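Local coordinates for protein CRISPR-associated endonuclease Cas1 (Thermotoga maritima, PDB 4XTK) that probably cuts double-stranded DNA as a metal-dependent endonuclease of the CRISPR adaptive immune system, working as a homodimer that joins with Cas2, at residues I166-S171 / F247-N252; G196-Y201 / F238-V243; I234-F238 / L304-L309. One frame throughout, in Å; residues are numbered along the deposited sequence.

Overall arrangement
All three contacts lie in the helical part of Cas1 and all use helix 230-252, which carries Glu236, a manganese ligand by similarity. Interactions 2 and 3 are neighbours, their centres about 10 Å apart, and they share Phe238: its CB meets helix 188-208, while its ring lies against helix 301-316. They also touch directly through Tyr201 and Ala235. Segment 234-238 of interaction 3 holds Glu236; in interaction 2 the side chain of Lys239 comes within about 3 Å of that of Glu236 and about 6 Å of that of Glu155. Interaction 1, at the far end of the same helix, is centred about 15 Å from interaction 2 and about 24 Å from interaction 3.

Interaction 1 (I166-S171 / F247-N252); sequences IDSLVS and FLNLVN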
loop_
_atom_site.group_PDB
_atom_site.type_symbol
_atom_site.label_atom_id
_atom_site.label_comp_id
_atom_site.label_asym_id
_atom_site.label_seq_id
_atom_site.Cartn_x
_atom_site.Cartn_y
_atom_site.Cartn_z
ATOM N N ILE E 166 -34.528 -19.791 -0.168
ATOM C CA ILE E 166 -34.402 -19.214 -1.505
ATOM C C ILE E 166 -34.807 -20.232 -2.567
ATOM O O ILE E 166 -35.362 -19.875 -3.603
ATOM C CB ILE E 166 -32.958 -18.726 -1.773
ATOM C CG1 ILE E 166 -32.641 -17.506 -0.912
ATOM C CG2 ILE E 166 -32.759 -18.370 -3.228
ATOM C CD1 ILE E 166 -33.556 -16.345 -1.162
ATOM N N ASP E 167 -34.555 -21.507 -2.291
ATOM C CA ASP E 167 -34.877 -22.567 -3.239
ATOM C C ASP E 167 -36.373 -22.730 -3.502
ATOM O O ASP E 167 -36.764 -23.371 -4.475
ATOM C CB ASP E 167 -34.299 -23.897 -2.758
ATOM C CG ASP E 167 -32.894 -24.139 -3.270
ATOM O OD1 ASP E 167 -32.497 -23.473 -4.251
ATOM O OD2 ASP E 167 -32.192 -25.002 -2.700
ATOM N N SER E 168 -37.214 -22.151 -2.651
ATOM C CA SER E 168 -38.656 -22.229 -2.872
ATOM C C SER E 168 -39.097 -21.237 -3.948
ATOM O O SER E 168 -40.238 -21.274 -4.409
ATOM C CB SER E 168 -39.420 -21.983 -1.569
ATOM O OG SER E 168 -39.187 -20.685 -1.057
ATOM N N LEU E 169 -38.186 -20.354 -4.345
ATOM C CA LEU E 169 -38.454 -19.380 -5.396
ATOM C C LEU E 169 -37.958 -19.854 -6.757
ATOM O O LEU E 169 -38.172 -19.188 -7.768
ATOM C CB LEU E 169 -37.802 -18.042 -5.048
ATOM C CG LEU E 169 -38.360 -17.378 -3.793
ATOM C CD1 LEU E 169 -37.514 -16.183 -3.407
ATOM C CD2 LEU E 169 -39.811 -16.971 -4.013
ATOM N N VAL E 170 -37.298 -21.007 -6.776
ATOM C CA VAL E 170 -36.716 -21.531 -8.006
ATOM C C VAL E 170 -37.614 -22.581 -8.651
ATOM O O VAL E 170 -37.879 -23.629 -8.068
ATOM C CB VAL E 170 -35.335 -22.143 -7.753
ATOM C CG1 VAL E 170 -34.802 -22.763 -9.029
ATOM C CG2 VAL E 170 -34.389 -21.091 -7.234
ATOM N N SER E 171 -38.076 -22.291 -9.861
ATOM C CA SER E 171 -39.008 -23.167 -10.558
ATOM C C SER E 171 -38.354 -24.461 -11.046
ATOM O O SER E 171 -38.841 -25.558 -10.758
ATOM C CB SER E 171 -39.632 -22.418 -11.733
ATOM O OG SER E 171 -39.986 -21.101 -11.346
ATOM N N PHE E 247 -29.190 -14.095 -9.162
ATOM C CA PHE E 247 -29.295 -15.540 -9.357
ATOM C C PHE E 247 -30.720 -15.965 -9.685
ATOM O O PHE E 247 -30.948 -16.723 -10.630
ATOM C CB PHE E 247 -28.797 -16.289 -8.117
ATOM C CG PHE E 247 -29.339 -17.678 -7.995
ATOM C CD1 PHE E 247 -28.916 -18.680 -8.853
ATOM C CD2 PHE E 247 -30.282 -17.983 -7.026
ATOM C CE1 PHE E 247 -29.429 -19.963 -8.748
ATOM C CE2 PHE E 247 -30.797 -19.269 -6.914
ATOM C CZ PHE E 247 -30.367 -20.257 -7.776
ATOM N N LEU E 248 -31.672 -15.475 -8.896
ATOM C CA LEU E 248 -33.085 -15.760 -9.121
ATOM C C LEU E 248 -33.550 -15.227 -10.477
ATOM O O LEU E 248 -34.132 -15.957 -11.281
ATOM C CB LEU E 248 -33.941 -15.153 -8.004
ATOM C CG LEU E 248 -33.946 -15.829 -6.629
ATOM C CD1 LEU E 248 -34.823 -15.048 -5.658
ATOM C CD2 LEU E 248 -34.406 -17.272 -6.730
ATOM N N ASN E 249 -33.286 -13.949 -10.723
ATOM C CA ASN E 249 -33.735 -13.304 -11.948
ATOM C C ASN E 249 -33.217 -14.003 -13.197
ATOM O O ASN E 249 -33.962 -14.211 -14.150
ATOM C CB ASN E 249 -33.312 -11.835 -11.960
ATOM C CG ASN E 249 -34.112 -10.994 -10.986
ATOM O OD1 ASN E 249 -34.988 -11.503 -10.284
ATOM N ND2 ASN E 249 -33.808 -9.703 -10.930
ATOM N N LEU E 250 -31.948 -14.387 -13.182
ATOM C CA LEU E 250 -31.342 -14.976 -14.369
ATOM C C LEU E 250 -31.811 -16.415 -14.646
ATOM O O LEU E 250 -32.039 -16.772 -15.804
ATOM C CB LEU E 250 -29.817 -14.918 -14.252
ATOM C CG LEU E 250 -29.256 -13.498 -14.423
ATOM C CD1 LEU E 250 -27.743 -13.469 -14.266
ATOM C CD2 LEU E 250 -29.667 -12.900 -15.766
ATOM N N VAL E 251 -31.970 -17.237 -13.606
ATOM C CA VAL E 251 -32.379 -18.626 -13.825
ATOM C C VAL E 251 -33.874 -18.755 -14.074
ATOM O O VAL E 251 -34.304 -19.660 -14.784
ATOM C CB VAL E 251 -31.999 -19.565 -12.643
ATOM C CG1 VAL E 251 -30.505 -19.528 -12.394
ATOM C CG2 VAL E 251 -32.789 -19.231 -11.378
ATOM N N ASN E 252 -34.663 -17.860 -13.489
ATOM C CA ASN E 252 -36.107 -17.891 -13.683
ATOM C C ASN E 252 -36.536 -17.294 -15.022
ATOM O O ASN E 252 -37.613 -17.616 -15.523
ATOM C CB ASN E 252 -36.826 -17.164 -12.540
ATOM C CG ASN E 252 -36.984 -18.030 -11.295
ATOM O OD1 ASN E 252 -36.852 -19.254 -11.348
ATOM N ND2 ASN E 252 -37.285 -17.393 -10.170
#
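The side-chain amide of Asn252 donates one N-H of ND2 to the backbone O of Leu169, 3.1 Å away, in a nearly straight bond with an N-H...O angle of 165°. This is a helix-to-loop contact in the helical part of Cas1: Asn252 is the last residue of helix 230-252, and Leu169 belongs to the loop that follows helix 148-166. The carbonyl lies close to the plane of the amide, whereas ND2 is tilted 25° from the plane of the carbonyl. The other end of the same amide faces Ser171, whose backbone N and OG are each 3.6 Å from Asn252 OD1, too long for more than loose polar contacts.

Beside this polar pair the contact is apolar, and Leu248, one turn back along the helix, carries most of it. Its two methyls divide the work. CD1 meets CD1 of Leu169 at 3.7 Å, and CD2 lies among CG2 of Ile166, CB of Leu169 and CG2 of Val170. Ile166 reaches it with the CG2 branch, which stands anti to the backbone nitrogen. Phe247 borders the same group: Ile166 CG2 comes to the edge of its ring near the ring plane, while Val170 CG2 approaches obliquely, 4.0 Å from CE2.

Helices 103-127 and 188-208 flank this apolar cluster: Phe124 of the first touches both Ile166 and Leu248, and Phe247 also packs on Leu192 and Ile193 of the second. The contact lies away from the presumed metal site and joins the end of one helix to the loop leaving another. On the loop side, Val170 places its two methyls differently: CG1 is anti to the backbone N, and CG2, beside that nitrogen, is the one that reaches Leu248 CD2, at 3.9 Å.

Interaction 2 (G196-Y201 / F238-V243); sequences GNSLLY and FKPAVV
Phe238 meets Leu200 through its backbone and CB: Leu200 CD2 lies 3.8 Å from the carbonyl carbon of Phe238. The same methyl is near the N and CG of Lys239, so this one methyl touches both residues. Lys239 then stretches out, extended beyond CG, across the side chain of Asn197 at about a right angle, its CE 3.6 Å from Asn197 ND2. At its end NZ donates a 2.9 Å hydrogen bond to Tyr201 OH, arriving at the edge of the ring and in its plane. NZ also has a long, weak ion pair with Glu236, a manganese ligand by similarity, so the ammonium stands between the tyrosine and the presumed metal site. Val243, one turn on, closes the contact where the backbones come nearest, with the CA atoms of Gly196 and Val243 5.3 Å apart. Its CG2 is 3.4 Å from Asn197 OD1 and also lies against Gly196 O and Leu200 CD2.

The two helical segments cross at 112°, their axes 10.1 Å apart at closest approach, and the second has a pi-type turn at 239-243. Helix 272-287 packs on Leu200 and Val242 through Tyr282, helix 301-316 on Phe238 and Val242, and helix 148-166 on Lys239 and Pro240 through Arg159.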
loop_
_atom_site.group_PDB
_atom_site.type_symbol
_atom_site.label_atom_id
_atom_site.label_comp_id
_atom_site.label_asym_id
_atom_site.label_seq_id
_atom_site.Cartn_x
_atom_site.Cartn_y
_atom_site.Cartn_z
ATOM N N GLY E 196 -20.979 -15.234 -8.587
ATOM C CA GLY E 196 -21.498 -13.951 -8.149
ATOM C C GLY E 196 -20.792 -13.443 -6.902
ATOM O O GLY E 196 -20.408 -12.269 -6.828
ATOM N N ASN E 197 -20.614 -14.326 -5.922
ATOM C CA ASN E 197 -19.916 -13.964 -4.695
ATOM C C ASN E 197 -18.509 -13.465 -4.959
ATOM O O ASN E 197 -18.094 -12.449 -4.405
ATOM C CB ASN E 197 -19.869 -15.145 -3.731
ATOM C CG ASN E 197 -21.158 -15.308 -2.970
ATOM O OD1 ASN E 197 -22.084 -14.509 -3.123
ATOM N ND2 ASN E 197 -21.234 -16.345 -2.151
ATOM N N SER E 198 -17.782 -14.178 -5.815
ATOM C CA SER E 198 -16.428 -13.782 -6.170
ATOM C C SER E 198 -16.418 -12.369 -6.760
ATOM O O SER E 198 -15.568 -11.552 -6.399
ATOM C CB SER E 198 -15.809 -14.776 -7.151
ATOM O OG SER E 198 -16.242 -14.523 -8.475
ATOM N N LEU E 199 -17.374 -12.077 -7.641
ATOM C CA LEU E 199 -17.488 -10.743 -8.224
ATOM C C LEU E 199 -17.719 -9.697 -7.138
ATOM O O LEU E 199 -17.114 -8.627 -7.161
ATOM C CB LEU E 199 -18.622 -10.683 -9.252
ATOM C CG LEU E 199 -18.391 -11.462 -10.546
ATOM C CD1 LEU E 199 -19.553 -11.268 -11.516
ATOM C CD2 LEU E 199 -17.066 -11.056 -11.177
ATOM N N LEU E 200 -18.594 -10.016 -6.188
ATOM C CA LEU E 200 -18.916 -9.098 -5.099
ATOM C C LEU E 200 -17.677 -8.833 -4.240
ATOM O O LEU E 200 -17.358 -7.681 -3.944
ATOM C CB LEU E 200 -20.071 -9.653 -4.248
ATOM C CG LEU E 200 -20.580 -8.802 -3.080
ATOM C CD1 LEU E 200 -20.803 -7.364 -3.510
ATOM C CD2 LEU E 200 -21.877 -9.368 -2.541
ATOM N N TYR E 201 -16.979 -9.906 -3.873
ATOM C CA TYR E 201 -15.736 -9.817 -3.117
ATOM C C TYR E 201 -14.735 -8.868 -3.771
ATOM O O TYR E 201 -14.088 -8.070 -3.095
ATOM C CB TYR E 201 -15.095 -11.202 -2.970
ATOM C CG TYR E 201 -15.926 -12.198 -2.211
ATOM C CD1 TYR E 201 -16.876 -11.782 -1.279
ATOM C CD2 TYR E 201 -15.765 -13.563 -2.425
ATOM C CE1 TYR E 201 -17.650 -12.706 -0.582
ATOM C CE2 TYR E 201 -16.527 -14.497 -1.727
ATOM C CZ TYR E 201 -17.467 -14.062 -0.809
ATOM O OH TYR E 201 -18.227 -14.983 -0.123
ATOM N N PHE E 238 -24.305 -7.549 1.390
ATOM C CA PHE E 238 -24.834 -7.289 0.059
ATOM C C PHE E 238 -25.092 -8.523 -0.799
ATOM O O PHE E 238 -25.523 -8.398 -1.949
ATOM C CB PHE E 238 -23.898 -6.315 -0.643
ATOM C CG PHE E 238 -23.723 -5.039 0.111
ATOM C CD1 PHE E 238 -24.617 -4.000 -0.059
ATOM C CD2 PHE E 238 -22.700 -4.897 1.037
ATOM C CE1 PHE E 238 -24.480 -2.828 0.656
ATOM C CE2 PHE E 238 -22.556 -3.735 1.751
ATOM C CZ PHE E 238 -23.448 -2.697 1.563
ATOM N N LYS E 239 -24.829 -9.701 -0.248
ATOM C CA LYS E 239 -25.027 -10.948 -0.983
ATOM C C LYS E 239 -26.483 -11.148 -1.462
ATOM O O LYS E 239 -26.704 -11.561 -2.607
ATOM C CB LYS E 239 -24.567 -12.143 -0.135
ATOM C CG LYS E 239 -23.075 -12.433 -0.225
ATOM C CD LYS E 239 -22.625 -13.523 0.755
ATOM C CE LYS E 239 -21.174 -13.922 0.478
ATOM N NZ LYS E 239 -20.672 -14.972 1.397
ATOM N N PRO E 240 -27.479 -10.875 -0.596
ATOM C CA PRO E 240 -28.849 -10.986 -1.113
ATOM C C PRO E 240 -29.219 -10.008 -2.238
ATOM O O PRO E 240 -29.734 -10.448 -3.266
ATOM C CB PRO E 240 -29.709 -10.709 0.124
ATOM C CG PRO E 240 -28.849 -11.073 1.268
ATOM C CD PRO E 240 -27.465 -10.689 0.866
ATOM N N ALA E 241 -28.937 -8.720 -2.060
ATOM C CA ALA E 241 -29.433 -7.697 -2.988
ATOM C C ALA E 241 -28.706 -7.724 -4.325
ATOM O O ALA E 241 -29.281 -7.376 -5.356
ATOM C CB ALA E 241 -29.323 -6.316 -2.364
ATOM N N VAL E 242 -27.444 -8.136 -4.313
ATOM C CA VAL E 242 -26.676 -8.211 -5.548
ATOM C C VAL E 242 -26.672 -9.623 -6.122
ATOM O O VAL E 242 -27.282 -9.877 -7.157
ATOM C CB VAL E 242 -25.223 -7.757 -5.343
ATOM C CG1 VAL E 242 -24.467 -7.851 -6.644
ATOM C CG2 VAL E 242 -25.185 -6.337 -4.812
ATOM N N VAL E 243 -25.997 -10.538 -5.437
ATOM C CA VAL E 243 -25.819 -11.902 -5.930
ATOM C C VAL E 243 -27.114 -12.710 -6.036
ATOM O O VAL E 243 -27.396 -13.300 -7.080
ATOM C CB VAL E 243 -24.850 -12.689 -5.037
ATOM C CG1 VAL E 243 -24.698 -14.112 -5.548
ATOM C CG2 VAL E 243 -23.501 -11.987 -4.973
#

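Interaction 3 (I234-F238 / L304-L309); sequences IAELF and LIKMEL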
loop_
_atom_site.group_PDB
_atom_site.type_symbol
_atom_site.label_atom_id
_atom_site.label_comp_id
_atom_site.label_asym_id
_atom_site.label_seq_id
_atom_site.Cartn_x
_atom_site.Cartn_y
_atom_site.Cartn_z
ATOM N N ILE E 234 -17.691 -7.274 4.738
ATOM C CA ILE E 234 -18.656 -6.319 4.210
ATOM C C ILE E 234 -19.578 -6.958 3.158
ATOM O O ILE E 234 -20.783 -6.694 3.137
ATOM C CB ILE E 234 -17.927 -5.085 3.620
ATOM C CG1 ILE E 234 -17.081 -4.417 4.704
ATOM C CG2 ILE E 234 -18.913 -4.072 3.063
ATOM C CD1 ILE E 234 -17.898 -3.910 5.885
ATOM N N ALA E 235 -19.019 -7.822 2.312
ATOM C CA ALA E 235 -19.800 -8.518 1.286
ATOM C C ALA E 235 -20.982 -9.306 1.860
ATOM O O ALA E 235 -21.964 -9.550 1.161
ATOM C CB ALA E 235 -18.905 -9.450 0.486
ATOM N N GLU E 236 -20.889 -9.702 3.126
ATOM C CA GLU E 236 -21.961 -10.470 3.757
ATOM C C GLU E 236 -23.282 -9.703 3.760
ATOM O O GLU E 236 -24.357 -10.299 3.749
ATOM C CB GLU E 236 -21.582 -10.859 5.191
ATOM C CG GLU E 236 -20.330 -11.723 5.322
ATOM C CD GLU E 236 -20.524 -13.172 4.879
ATOM O OE1 GLU E 236 -21.510 -13.470 4.173
ATOM O OE2 GLU E 236 -19.676 -14.021 5.244
ATOM N N LEU E 237 -23.193 -8.380 3.762
ATOM C CA LEU E 237 -24.378 -7.539 3.804
ATOM C C LEU E 237 -25.087 -7.485 2.460
ATOM O O LEU E 237 -26.304 -7.314 2.393
ATOM C CB LEU E 237 -24.011 -6.117 4.235
ATOM C CG LEU E 237 -23.874 -5.803 5.726
ATOM C CD1 LEU E 237 -22.687 -6.522 6.349
ATOM C CD2 LEU E 237 -23.766 -4.300 5.933
ATOM N N PHE E 238 -24.305 -7.549 1.390
ATOM C CA PHE E 238 -24.834 -7.289 0.059
ATOM C C PHE E 238 -25.092 -8.523 -0.799
ATOM O O PHE E 238 -25.523 -8.398 -1.949
ATOM C CB PHE E 238 -23.898 -6.315 -0.643
ATOM C CG PHE E 238 -23.723 -5.039 0.111
ATOM C CD1 PHE E 238 -24.617 -4.000 -0.059
ATOM C CD2 PHE E 238 -22.700 -4.897 1.037
ATOM C CE1 PHE E 238 -24.480 -2.828 0.656
ATOM C CE2 PHE E 238 -22.556 -3.735 1.751
ATOM C CZ PHE E 238 -23.448 -2.697 1.563
ATOM N N LEU E 304 -24.216 2.153 -1.553
ATOM C CA LEU E 304 -24.542 1.477 -0.301
ATOM C C LEU E 304 -23.314 0.797 0.296
ATOM O O LEU E 304 -23.098 0.845 1.512
ATOM C CB LEU E 304 -25.658 0.450 -0.503
ATOM C CG LEU E 304 -27.100 0.953 -0.402
ATOM C CD1 LEU E 304 -28.063 -0.220 -0.375
ATOM C CD2 LEU E 304 -27.297 1.833 0.822
ATOM N N ILE E 305 -22.519 0.163 -0.560
ATOM C CA ILE E 305 -21.291 -0.484 -0.114
ATOM C C ILE E 305 -20.317 0.591 0.360
ATOM O O ILE E 305 -19.707 0.469 1.421
ATOM C CB ILE E 305 -20.654 -1.334 -1.231
ATOM C CG1 ILE E 305 -21.640 -2.402 -1.709
ATOM C CG2 ILE E 305 -19.371 -1.993 -0.748
ATOM C CD1 ILE E 305 -21.172 -3.162 -2.931
ATOM N N LYS E 306 -20.200 1.653 -0.430
ATOM C CA LYS E 306 -19.370 2.793 -0.076
ATOM C C LYS E 306 -19.749 3.329 1.301
ATOM O O LYS E 306 -18.882 3.607 2.129
ATOM C CB LYS E 306 -19.506 3.907 -1.123
ATOM C CG LYS E 306 -18.677 3.722 -2.388
ATOM C CD LYS E 306 -18.991 4.831 -3.388
ATOM C CE LYS E 306 -18.495 4.515 -4.794
ATOM N NZ LYS E 306 -17.805 5.681 -5.421
ATOM N N MET E 307 -21.053 3.462 1.534
ATOM C CA MET E 307 -21.565 4.038 2.771
ATOM C C MET E 307 -21.243 3.164 3.975
ATOM O O MET E 307 -20.904 3.670 5.048
ATOM C CB MET E 307 -23.073 4.254 2.676
ATOM C CG MET E 307 -23.485 5.404 1.774
ATOM S SD MET E 307 -25.275 5.613 1.718
ATOM C CE MET E 307 -25.666 5.424 3.459
ATOM N N GLU E 308 -21.344 1.853 3.790
ATOM C CA GLU E 308 -21.063 0.904 4.860
ATOM C C GLU E 308 -19.590 0.959 5.251
ATOM O O GLU E 308 -19.240 0.852 6.429
ATOM C CB GLU E 308 -21.452 -0.514 4.436
ATOM C CG GLU E 308 -21.487 -1.507 5.579
ATOM C CD GLU E 308 -22.521 -1.147 6.632
ATOM O OE1 GLU E 308 -23.551 -0.530 6.276
ATOM O OE2 GLU E 308 -22.308 -1.491 7.814
ATOM N N LEU E 309 -18.734 1.137 4.252
ATOM C CA LEU E 309 -17.309 1.294 4.486
ATOM C C LEU E 309 -17.024 2.568 5.272
ATOM O O LEU E 309 -16.188 2.577 6.178
ATOM C CB LEU E 309 -16.559 1.317 3.163
ATOM C CG LEU E 309 -16.607 0.006 2.389
ATOM C CD1 LEU E 309 -15.918 0.190 1.049
ATOM C CD2 LEU E 309 -15.974 -1.126 3.204
#
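Helix 230-252, which brings Glu236 to the presumed manganese site of this Cas1 nuclease, packs through another of its faces on helix 301-316. The two segments run roughly antiparallel, at 141°, with axes 10.5 Å apart, and no hydrogen bond links them. The phenyl ring of Phe238 makes the largest share of the contact. Ile305 sets CG1 over one face of it in a CH-pi contact, 3.5 Å from the ring centroid and only 3° off the ring normal, so that this carbon is almost equally far from all six ring atoms. Farther out on the ring, CZ comes against Ile305 CA, and CE1 lies 3.7 Å from Leu304 CB. Glu308 CB comes to the ring edge, near its plane. With chi1 of -57° the ring carbon CG stands anti to the carbonyl carbon of Phe238, and from there the ring points across to helix 301-316.

Glu308 also serves as a surface for Leu237. Its CG is anti to the backbone N, and the chain bends at chi2, laying the carboxylate end against the leucine: Leu237 CD2 is 3.5 Å from Glu308 CD, the two side chains crossing at about a right angle. This is van der Waals contact between a methyl and the glutamate chain, in a buried setting. Leu237 also packs on helix 103-127, touching Ile113, Arg116 and Ser117.

Glu236 lies on the far side of its helix from this contact and makes a salt bridge with Arg159. A turn before Phe238, Ile234 closes the interface near Val204 of helix 188-208. Its CG1 meets CD2 of Leu309 at 3.8 Å, the two side chains crossing at a slant.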